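Local coordinates for protein peptidase S15/CocE/NonD (Thaumarchaeota archaeon SCGC AB-539-E09, PDB 4PF1) that is thought to act as a serine aminopeptidase of the S15 family, cleaving peptides near their N-termini with an alpha/beta-hydrolase catalytic domain, at residues Thr60-Arg74 / Ala97-Tyr110. Residues are numbered along the deposited sequence; the frame is centred on the assembly and turned at random.
Sequences TPIVLTRTPYHAERR and ARYIIVYQDVRGKY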
loop_
_atom_site.group_PDB
_atom_site.type_symbol
_atom_site.label_atom_id
_atom_site.label_comp_id
_atom_site.label_asym_id
_atom_site.label_seq_id
_atom_site.Cartn_x
_atom_site.Cartn_y
_atom_site.Cartn_z
ATOM N N THR A 60 27.611 29.597 20.916
ATOM C CA THR A 60 26.442 28.702 20.912
ATOM C C THR A 60 26.695 27.489 21.852
ATOM O O THR A 60 27.838 27.044 21.973
ATOM C CB THR A 60 26.086 28.283 19.450
ATOM O OG1 THR A 60 24.790 27.693 19.404
ATOM C CG2 THR A 60 27.105 27.342 18.825
ATOM N N PRO A 61 25.665 26.934 22.535
ATOM C CA PRO A 61 25.925 25.789 23.429
ATOM C C PRO A 61 26.202 24.475 22.690
ATOM O O PRO A 61 26.054 24.396 21.464
ATOM C CB PRO A 61 24.648 25.694 24.260
ATOM C CG PRO A 61 23.595 26.265 23.401
ATOM C CD PRO A 61 24.243 27.344 22.580
ATOM N N ILE A 62 26.600 23.437 23.454
ATOM C CA ILE A 62 26.882 22.096 22.937
ATOM C C ILE A 62 25.811 21.114 23.431
ATOM O O ILE A 62 25.428 21.150 24.601
ATOM C CB ILE A 62 28.316 21.634 23.351
ATOM C CG1 ILE A 62 29.410 22.488 22.658
ATOM C CG2 ILE A 62 28.539 20.120 23.098
ATOM C CD1 ILE A 62 30.783 22.461 23.368
ATOM N N VAL A 63 25.346 20.228 22.542
ATOM C CA VAL A 63 24.403 19.174 22.904
ATOM C C VAL A 63 25.114 17.817 22.636
ATOM O O VAL A 63 25.444 17.499 21.492
ATOM C CB VAL A 63 23.004 19.336 22.230
ATOM C CG1 VAL A 63 23.085 19.323 20.706
ATOM C CG2 VAL A 63 22.012 18.303 22.746
ATOM N N LEU A 64 25.468 17.104 23.722
ATOM C CA LEU A 64 26.266 15.876 23.685
ATOM C C LEU A 64 25.425 14.602 23.816
ATOM O O LEU A 64 24.550 14.511 24.674
ATOM C CB LEU A 64 27.336 15.921 24.815
ATOM C CG LEU A 64 28.179 14.647 25.076
ATOM C CD1 LEU A 64 29.106 14.332 23.906
ATOM C CD2 LEU A 64 28.981 14.778 26.351
ATOM N N THR A 65 25.749 13.596 22.987
ATOM C CA THR A 65 25.132 12.275 23.030
ATOM C C THR A 65 26.250 11.227 22.955
ATOM O O THR A 65 27.089 11.285 22.059
ATOM C CB THR A 65 24.075 12.117 21.927
ATOM O OG1 THR A 65 23.154 13.211 22.000
ATOM C CG2 THR A 65 23.314 10.795 22.037
ATOM N N ARG A 66 26.282 10.309 23.928
ATOM C CA ARG A 66 27.303 9.262 24.014
ATOM C C ARG A 66 26.643 7.929 23.670
ATOM O O ARG A 66 25.686 7.523 24.335
ATOM C CB ARG A 66 27.959 9.272 25.408
ATOM C CG ARG A 66 28.474 10.675 25.798
ATOM C CD ARG A 66 29.334 10.697 27.046
ATOM N NE ARG A 66 30.574 9.946 26.860
ATOM C CZ ARG A 66 30.814 8.758 27.401
ATOM N NH1 ARG A 66 31.949 8.127 27.152
ATOM N NH2 ARG A 66 29.914 8.189 28.195
ATOM N N THR A 67 27.094 7.298 22.568
ATOM C CA THR A 67 26.421 6.139 21.983
ATOM C C THR A 67 27.297 4.887 21.753
ATOM O O THR A 67 28.422 5.001 21.265
ATOM C CB THR A 67 25.800 6.572 20.611
ATOM O OG1 THR A 67 25.083 5.486 20.023
ATOM C CG2 THR A 67 26.842 7.110 19.613
ATOM N N PRO A 68 26.715 3.670 21.928
ATOM C CA PRO A 68 27.424 2.453 21.508
ATOM C C PRO A 68 26.954 2.019 20.097
ATOM O O PRO A 68 27.161 0.867 19.712
ATOM C CB PRO A 68 26.984 1.444 22.564
ATOM C CG PRO A 68 25.532 1.857 22.862
ATOM C CD PRO A 68 25.386 3.331 22.491
ATOM N N TYR A 69 26.270 2.934 19.348
ATOM C CA TYR A 69 25.657 2.612 18.052
ATOM C C TYR A 69 26.247 3.386 16.861
ATOM O O TYR A 69 25.502 3.754 15.946
ATOM C CB TYR A 69 24.125 2.825 18.105
ATOM C CG TYR A 69 23.442 2.113 19.255
ATOM C CD1 TYR A 69 23.529 0.730 19.396
ATOM C CD2 TYR A 69 22.680 2.817 20.182
ATOM C CE1 TYR A 69 22.913 0.071 20.457
ATOM C CE2 TYR A 69 22.062 2.169 21.250
ATOM C CZ TYR A 69 22.176 0.794 21.380
ATOM O OH TYR A 69 21.565 0.146 22.425
ATOM N N HIS A 70 27.588 3.557 16.831
ATOM C CA HIS A 70 28.335 4.159 15.710
ATOM C C HIS A 70 28.038 5.663 15.547
ATOM O O HIS A 70 27.187 6.045 14.738
ATOM C CB HIS A 70 28.033 3.394 14.392
ATOM C CG HIS A 70 29.132 3.411 13.377
ATOM N ND1 HIS A 70 30.300 4.129 13.575
ATOM C CD2 HIS A 70 29.212 2.764 12.192
ATOM C CE1 HIS A 70 31.039 3.911 12.500
ATOM N NE2 HIS A 70 30.428 3.094 11.643
ATOM N N ALA A 71 28.788 6.512 16.283
ATOM C CA ALA A 71 28.664 7.976 16.250
ATOM C C ALA A 71 28.765 8.531 14.822
ATOM O O ALA A 71 28.056 9.479 14.491
ATOM C CB ALA A 71 29.733 8.611 17.127
ATOM N N GLU A 72 29.631 7.920 13.973
ATOM C CA GLU A 72 29.830 8.328 12.581
ATOM C C GLU A 72 28.591 8.013 11.715
ATOM O O GLU A 72 28.361 8.699 10.719
ATOM C CB GLU A 72 31.096 7.679 11.991
ATOM C CG GLU A 72 32.327 8.563 12.131
ATOM C CD GLU A 72 33.674 7.890 11.937
ATOM O OE1 GLU A 72 33.968 7.452 10.802
ATOM O OE2 GLU A 72 34.468 7.876 12.905
ATOM N N ARG A 73 27.781 7.008 12.116
ATOM C CA ARG A 73 26.546 6.670 11.405
ATOM C C ARG A 73 25.359 7.443 11.996
ATOM O O ARG A 73 24.501 7.889 11.240
ATOM C CB ARG A 73 26.278 5.160 11.410
ATOM C CG ARG A 73 25.303 4.730 10.304
ATOM C CD ARG A 73 25.029 3.238 10.297
ATOM N NE ARG A 73 24.223 2.818 11.444
ATOM C CZ ARG A 73 24.609 1.910 12.335
ATOM N NH1 ARG A 73 25.788 1.309 12.214
ATOM N NH2 ARG A 73 23.816 1.588 13.348
ATOM N N ARG A 74 25.333 7.643 13.339
ATOM C CA ARG A 74 24.274 8.429 14.011
ATOM C C ARG A 74 24.258 9.880 13.481
ATOM O O ARG A 74 23.186 10.462 13.323
ATOM C CB ARG A 74 24.456 8.431 15.547
ATOM C CG ARG A 74 24.444 7.041 16.214
ATOM C CD ARG A 74 23.056 6.490 16.471
ATOM N NE ARG A 74 22.317 7.286 17.450
ATOM C CZ ARG A 74 21.184 7.929 17.185
ATOM N NH1 ARG A 74 20.637 7.855 15.977
ATOM N NH2 ARG A 74 20.580 8.638 18.129
ATOM N N ALA A 97 18.215 25.631 16.157
ATOM C CA ALA A 97 18.699 26.666 17.081
ATOM C C ALA A 97 20.204 26.936 16.874
ATOM O O ALA A 97 20.762 27.839 17.500
ATOM C CB ALA A 97 18.435 26.243 18.519
ATOM N N ARG A 98 20.847 26.142 15.985
ATOM C CA ARG A 98 22.263 26.229 15.603
ATOM C C ARG A 98 23.210 25.920 16.787
ATOM O O ARG A 98 24.249 26.567 16.951
ATOM C CB ARG A 98 22.592 27.581 14.935
ATOM C CG ARG A 98 21.758 27.836 13.678
ATOM C CD ARG A 98 22.007 29.205 13.081
ATOM N NE ARG A 98 23.285 29.266 12.374
ATOM C CZ ARG A 98 24.214 30.194 12.588
ATOM N NH1 ARG A 98 25.348 30.176 11.901
ATOM N NH2 ARG A 98 24.011 31.152 13.484
ATOM N N TYR A 99 22.866 24.878 17.570
ATOM C CA TYR A 99 23.710 24.349 18.649
ATOM C C TYR A 99 24.856 23.575 18.027
ATOM O O TYR A 99 24.741 23.129 16.880
ATOM C CB TYR A 99 22.898 23.363 19.530
ATOM C CG TYR A 99 22.046 23.948 20.639
ATOM C CD1 TYR A 99 21.427 25.187 20.493
ATOM C CD2 TYR A 99 21.758 23.209 21.782
ATOM C CE1 TYR A 99 20.604 25.707 21.491
ATOM C CE2 TYR A 99 20.925 23.711 22.778
ATOM C CZ TYR A 99 20.351 24.962 22.630
ATOM O OH TYR A 99 19.557 25.475 23.625
ATOM N N ILE A 100 25.920 23.326 18.794
ATOM C CA ILE A 100 26.970 22.425 18.344
ATOM C C ILE A 100 26.497 21.021 18.743
ATOM O O ILE A 100 26.132 20.808 19.902
ATOM C CB ILE A 100 28.366 22.806 18.925
ATOM C CG1 ILE A 100 28.928 24.061 18.220
ATOM C CG2 ILE A 100 29.351 21.631 18.818
ATOM C CD1 ILE A 100 29.859 24.926 19.082
ATOM N N ILE A 101 26.390 20.106 17.770
ATOM C CA ILE A 101 25.908 18.750 18.039
ATOM C C ILE A 101 27.098 17.791 18.061
ATOM O O ILE A 101 27.856 17.712 17.088
ATOM C CB ILE A 101 24.804 18.322 17.035
ATOM C CG1 ILE A 101 23.622 19.328 17.065
ATOM C CG2 ILE A 101 24.319 16.888 17.332
ATOM C CD1 ILE A 101 22.931 19.526 15.774
ATOM N N VAL A 102 27.283 17.092 19.196
ATOM C CA VAL A 102 28.418 16.193 19.395
ATOM C C VAL A 102 27.946 14.764 19.695
ATOM O O VAL A 102 27.155 14.550 20.617
ATOM C CB VAL A 102 29.371 16.716 20.513
ATOM C CG1 VAL A 102 30.524 15.754 20.751
ATOM C CG2 VAL A 102 29.900 18.110 20.189
ATOM N N TYR A 103 28.474 13.789 18.936
ATOM C CA TYR A 103 28.223 12.362 19.143
ATOM C C TYR A 103 29.537 11.662 19.383
ATOM O O TYR A 103 30.483 11.840 18.609
ATOM C CB TYR A 103 27.474 11.738 17.954
ATOM C CG TYR A 103 25.974 11.842 18.081
ATOM C CD1 TYR A 103 25.321 13.061 17.907
ATOM C CD2 TYR A 103 25.202 10.729 18.402
ATOM C CE1 TYR A 103 23.943 13.172 18.062
ATOM C CE2 TYR A 103 23.818 10.822 18.534
ATOM C CZ TYR A 103 23.194 12.048 18.369
ATOM O OH TYR A 103 21.838 12.158 18.522
ATOM N N GLN A 104 29.625 10.901 20.475
ATOM C CA GLN A 104 30.862 10.222 20.822
ATOM C C GLN A 104 30.647 8.729 20.968
ATOM O O GLN A 104 29.682 8.307 21.612
ATOM C CB GLN A 104 31.446 10.808 22.126
ATOM C CG GLN A 104 32.766 10.164 22.565
ATOM C CD GLN A 104 33.220 10.660 23.908
ATOM O OE1 GLN A 104 32.626 10.351 24.947
ATOM N NE2 GLN A 104 34.314 11.402 23.919
ATOM N N ASP A 105 31.568 7.923 20.403
ATOM C CA ASP A 105 31.538 6.477 20.594
ATOM C C ASP A 105 31.958 6.191 22.027
ATOM O O ASP A 105 33.002 6.688 22.466
ATOM C CB ASP A 105 32.482 5.756 19.605
ATOM C CG ASP A 105 32.031 5.714 18.153
ATOM O OD1 ASP A 105 30.820 5.505 17.911
ATOM O OD2 ASP A 105 32.903 5.791 17.261
ATOM N N VAL A 106 31.128 5.449 22.784
ATOM C CA VAL A 106 31.472 5.088 24.165
ATOM C C VAL A 106 32.704 4.171 24.145
ATOM O O VAL A 106 32.999 3.561 23.110
ATOM C CB VAL A 106 30.294 4.445 24.954
ATOM C CG1 VAL A 106 29.119 5.411 25.091
ATOM C CG2 VAL A 106 29.852 3.121 24.331
ATOM N N ARG A 107 33.419 4.082 25.277
ATOM C CA ARG A 107 34.612 3.246 25.424
ATOM C C ARG A 107 34.364 1.817 24.919
ATOM O O ARG A 107 33.332 1.213 25.234
ATOM C CB ARG A 107 35.054 3.226 26.900
ATOM C CG ARG A 107 36.412 2.582 27.156
ATOM C CD ARG A 107 36.740 2.568 28.638
ATOM N NE ARG A 107 37.114 3.898 29.131
ATOM C CZ ARG A 107 38.362 4.275 29.389
ATOM N NH1 ARG A 107 38.614 5.501 29.830
ATOM N NH2 ARG A 107 39.365 3.424 29.228
ATOM N N GLY A 108 35.287 1.329 24.097
ATOM C CA GLY A 108 35.261 -0.026 23.558
ATOM C C GLY A 108 34.372 -0.280 22.356
ATOM O O GLY A 108 34.294 -1.423 21.894
ATOM N N LYS A 109 33.690 0.763 21.830
ATOM C CA LYS A 109 32.797 0.585 20.685
ATOM C C LYS A 109 33.233 1.368 19.457
ATOM O O LYS A 109 33.646 2.527 19.562
ATOM C CB LYS A 109 31.337 0.950 21.040
ATOM C CG LYS A 109 30.594 -0.102 21.896
ATOM C CD LYS A 109 30.658 -1.549 21.341
ATOM C CE LYS A 109 29.887 -1.741 20.049
ATOM N NZ LYS A 109 30.292 -2.982 19.351
ATOM N N TYR A 110 33.104 0.715 18.279
ATOM C CA TYR A 110 33.363 1.236 16.936
ATOM C C TYR A 110 34.715 1.969 16.803
ATOM O O TYR A 110 35.754 1.315 16.735
ATOM C CB TYR A 110 32.199 2.129 16.468
ATOM C CG TYR A 110 30.947 1.348 16.124
ATOM C CD1 TYR A 110 30.755 0.827 14.848
ATOM C CD2 TYR A 110 29.960 1.117 17.079
ATOM C CE1 TYR A 110 29.611 0.100 14.526
ATOM C CE2 TYR A 110 28.802 0.404 16.765
ATOM C CZ TYR A 110 28.630 -0.098 15.484
ATOM O OH TYR A 110 27.495 -0.798 15.164
HETATM O O HOH W 1 32.898 5.644 27.780
HETATM O O HOH W 2 29.565 3.840 19.291
HETATM O O HOH W 3 32.095 5.878 14.735
#
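His70 lies flat over Tyr110 in an offset stack, centroids 4.2 Å apart and planes at 11°. The histidine CB, rather than its ring, sits over the middle of the phenol, while Tyr110 CD1 slides under His70 CG; the edge of the tyrosine meets the carbonyl oxygen of Pro68. The His70 chi1 of -151° sets CG anti to the backbone N and lays CB and ring together along the tyrosine. Cutting Tyr110 back to an alanine would probably uncover this face of His70 and let the imidazole turn more freely. Next to the stack, Asp105 OD1 accepts a nearly straight bond from Ala71 N at 2.8 Å, on the syn side but tilted out of the carboxylate plane. One water joins OD1 to Thr67 O and His70 N, a second joins OD2 to His70 ND1 and Glu72 N, so the carboxylate ties down the start of helix 71-74, with His70 as N-cap. Thr67 OG1 takes the N-H of Tyr69 in an ST turn and also bonds Glu163.

Leading into this loop, strands 60-67 and 100-105 run parallel, and seven backbone bonds zigzag from Pro61 O to Val106 N. Arg66 NE reaches Gln104 OE1 at 2.8 Å, in the guanidinium plane although amide and guanidinium stand 87° apart; Val106 CG1 lies above one guanidinium face, toward its rim. On the other side of the sheet, Thr65 CB rests on the Tyr103 ring in a CH-pi contact, 3.7 Å from its centroid, and the phenol OH bonds Asn91. At the far end Pro61 CG stands over the centre of the Tyr99 ring, 3.5 Å away, and Thr60 OG1 donates to Arg98 O. Helix 133-147 packs on Arg66, Val102 and Val106, helix 347-365 on Pro61 and Tyr99. Tyr69 comes near, without touching, Ser161, His328 and Asp295, whose geometry is consistent with a catalytic triad. The strands are neighbours in the central mixed sheet, whose first eight strands follow the order 1-2-4-3-5-6-7-8 of alpha/beta-hydrolases.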